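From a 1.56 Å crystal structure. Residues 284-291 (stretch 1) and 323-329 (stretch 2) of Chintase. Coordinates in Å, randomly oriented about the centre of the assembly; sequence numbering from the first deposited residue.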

# COMPACT_ATOMS: atom_id res chain seq x y z
N GLN A 284 -5.90 -9.17 -8.69
CA GLN A 284 -6.70 -8.24 -7.90
C GLN A 284 -8.19 -8.48 -8.08
O GLN A 284 -8.68 -8.71 -9.18
CB GLN A 284 -6.34 -6.80 -8.27
CG GLN A 284 -7.15 -5.74 -7.55
CD GLN A 284 -6.74 -4.33 -7.93
OE1 GLN A 284 -5.85 -3.75 -7.31
NE2 GLN A 284 -7.38 -3.79 -8.97
N TYR A 285 -8.91 -8.44 -6.96
CA TYR A 285 -10.33 -8.66 -6.94
C TYR A 285 -10.88 -7.60 -5.99
O TYR A 285 -10.72 -7.72 -4.77
CB TYR A 285 -10.58 -10.06 -6.38
CG TYR A 285 -11.71 -10.82 -7.03
CD1 TYR A 285 -13.02 -10.59 -6.65
CD2 TYR A 285 -11.46 -11.79 -7.99
CE1 TYR A 285 -14.05 -11.28 -7.22
CE2 TYR A 285 -12.50 -12.50 -8.57
CZ TYR A 285 -13.79 -12.23 -8.17
OH TYR A 285 -14.85 -12.91 -8.73
N ILE A 286 -11.48 -6.54 -6.51
CA ILE A 286 -11.84 -5.42 -5.63
C ILE A 286 -13.12 -5.69 -4.85
O ILE A 286 -13.95 -6.52 -5.25
CB ILE A 286 -11.95 -4.07 -6.37
CG1 ILE A 286 -13.11 -4.08 -7.37
CG2 ILE A 286 -10.64 -3.74 -7.07
CD1 ILE A 286 -13.51 -2.69 -7.82
N TRP A 287 -13.28 -5.00 -3.73
CA TRP A 287 -14.42 -5.25 -2.86
C TRP A 287 -15.75 -5.12 -3.60
O TRP A 287 -16.66 -5.92 -3.35
CB TRP A 287 -14.41 -4.32 -1.65
CG TRP A 287 -15.65 -4.50 -0.85
CD1 TRP A 287 -16.74 -3.67 -0.82
CD2 TRP A 287 -15.96 -5.59 0.03
NE1 TRP A 287 -17.70 -4.18 0.02
CE2 TRP A 287 -17.24 -5.35 0.56
CE3 TRP A 287 -15.26 -6.73 0.43
CZ2 TRP A 287 -17.84 -6.22 1.47
CZ3 TRP A 287 -15.86 -7.59 1.33
CH2 TRP A 287 -17.14 -7.33 1.84
N ARG A 288 -15.87 -4.15 -4.48
CA ARG A 288 -17.14 -3.94 -5.20
C ARG A 288 -17.57 -5.27 -5.86
O ARG A 288 -18.73 -5.57 -5.83
CB ARG A 288 -17.11 -2.87 -6.25
CG ARG A 288 -16.91 -1.47 -5.71
CD ARG A 288 -16.75 -0.37 -6.74
NE ARG A 288 -18.01 -0.09 -7.43
CZ ARG A 288 -18.97 0.67 -6.93
NH1 ARG A 288 -18.86 1.28 -5.75
NH2 ARG A 288 -20.05 0.85 -7.63
N THR A 289 -16.61 -5.97 -6.47
CA THR A 289 -16.90 -7.24 -7.13
C THR A 289 -17.27 -8.32 -6.13
O THR A 289 -18.22 -9.08 -6.34
CB THR A 289 -15.69 -7.72 -7.94
OG1 THR A 289 -15.24 -6.66 -8.80
CG2 THR A 289 -16.06 -8.93 -8.78
N ILE A 290 -16.51 -8.40 -5.04
CA ILE A 290 -16.79 -9.36 -3.98
C ILE A 290 -18.22 -9.19 -3.46
O ILE A 290 -18.96 -10.16 -3.28
CB ILE A 290 -15.77 -9.21 -2.83
CG1 ILE A 290 -14.35 -9.43 -3.38
CG2 ILE A 290 -16.06 -10.20 -1.71
CD1 ILE A 290 -13.24 -9.22 -2.34
N ALA A 291 -18.62 -7.93 -3.26
CA ALA A 291 -19.95 -7.63 -2.76
C ALA A 291 -21.01 -7.95 -3.81
O ALA A 291 -22.01 -8.62 -3.51
CB ALA A 291 -20.03 -6.17 -2.35
N VAL A 323 -8.54 -19.68 -5.13
CA VAL A 323 -8.74 -19.19 -3.77
C VAL A 323 -8.63 -17.67 -3.76
O VAL A 323 -7.70 -17.10 -4.34
CB VAL A 323 -7.76 -19.83 -2.76
CG1 VAL A 323 -6.32 -19.57 -3.16
CG2 VAL A 323 -8.04 -19.29 -1.35
N LEU A 324 -9.60 -17.02 -3.13
CA LEU A 324 -9.60 -15.58 -2.97
C LEU A 324 -9.30 -15.27 -1.53
O LEU A 324 -10.05 -15.67 -0.65
CB LEU A 324 -10.98 -14.99 -3.32
CG LEU A 324 -11.22 -13.51 -2.99
CD1 LEU A 324 -10.37 -12.62 -3.86
CD2 LEU A 324 -12.70 -13.17 -3.13
N SER A 325 -8.19 -14.58 -1.28
CA SER A 325 -7.95 -14.04 0.05
C SER A 325 -8.39 -12.60 -0.00
O SER A 325 -7.99 -11.86 -0.90
CB SER A 325 -6.47 -14.10 0.41
OG SER A 325 -6.25 -13.32 1.59
N PHE A 326 -9.21 -12.18 0.95
CA PHE A 326 -9.73 -10.81 0.92
C PHE A 326 -9.89 -10.21 2.31
O PHE A 326 -9.48 -10.82 3.30
CB PHE A 326 -11.02 -10.70 0.09
CG PHE A 326 -12.21 -11.47 0.64
CD1 PHE A 326 -12.26 -12.86 0.57
CD2 PHE A 326 -13.32 -10.78 1.15
CE1 PHE A 326 -13.37 -13.56 1.05
CE2 PHE A 326 -14.43 -11.47 1.63
CZ PHE A 326 -14.46 -12.86 1.57
N ASP A 327 -10.45 -9.01 2.36
CA ASP A 327 -10.79 -8.39 3.63
C ASP A 327 -12.23 -7.93 3.59
O ASP A 327 -12.72 -7.47 2.56
CB ASP A 327 -9.87 -7.21 3.93
CG ASP A 327 -8.62 -7.66 4.63
OD1 ASP A 327 -8.64 -7.76 5.87
OD2 ASP A 327 -7.62 -7.96 3.93
N ASP A 328 -12.91 -8.10 4.72
CA ASP A 328 -14.31 -7.70 4.82
C ASP A 328 -14.49 -6.79 6.03
O ASP A 328 -13.51 -6.32 6.61
CB ASP A 328 -15.24 -8.91 4.86
CG ASP A 328 -14.88 -9.90 5.96
OD1 ASP A 328 -14.08 -9.57 6.85
OD2 ASP A 328 -15.43 -11.04 5.95
N ALA A 329 -15.73 -6.52 6.41
CA ALA A 329 -15.95 -5.61 7.52
C ALA A 329 -15.33 -6.16 8.79
O ALA A 329 -14.72 -5.42 9.56
CB ALA A 329 -17.42 -5.33 7.71

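The contact between these two stretches is a small apolar packing of side chains, made without a single hydrogen bond across it, and it illustrates how a strand that runs into a helix can pack against another strand and the loop after it through van der Waals contact, mostly between apolar side chains. The backbones stay well apart: the CA atoms of Tyr-285 and Leu-324 lie 8.0 Å from each other, and those of Trp-287 and Asp-328 8.1 Å. At that spacing side chains fill most of the gap, and the two stretches together bury 269 Å², both sides summed. Tyr-285, Trp-287, Ile-290, Leu-324 and Phe-326 are all buried.

At the strand level, Tyr-285 and Leu-324 point toward each other, and CB of Tyr-285 meets CD1 of Leu-324 at 3.6 Å. Leucine suits this place because its branched end touches both neighbours: CD2 of Leu-324 also lies 4.1 Å from CD1 of Ile-290. The tyrosine hydroxyl is not stranded by this apolar setting, since it hydrogen-bonds to a residue flanking one of the stretches.

The helix supplies the next layer. Ile-286 occupies the N-cap position, and its carbonyl O accepts a hydrogen bond from N of Ile-290 at 3.2 Å, so the first turn is already formed where Ile-290 contributes its side chain. With chi1 m and chi2 t, CD1 of Ile-290 reaches to 3.6 Å from CB of Phe-326. A branched, wholly apolar side chain suits this position, its CD1 touching both Leu-324 and Phe-326.

Trp-287 shows how a large side chain can reach a partner that its CA-to-CB bond does not face. That bond points sideways, yet the indole brings CZ3 of Trp-287 to 4.1 Å from CD2 of Phe-326, an edge-to-edge approach in which each atom lies near the plane of the other ring. CZ3 of Trp-287 also lies 3.4 Å from O of Asp-327 and 3.8 Å from CA of Asp-328. The six-membered ring thus packs against main chain as well as side chain, while NE1 is satisfied by a hydrogen bond elsewhere in the structure.

The two aspartates fit the same logic. Their side-chain ends lead away from the helix stretch, leaving carbon and backbone atoms near the tryptophan; the carboxylate of Asp-328 instead caps a backbone N just beyond its stretch. Several polar side-chain atoms have partners elsewhere, and what remains is mainly apolar packing, with one backbone oxygen against the indole.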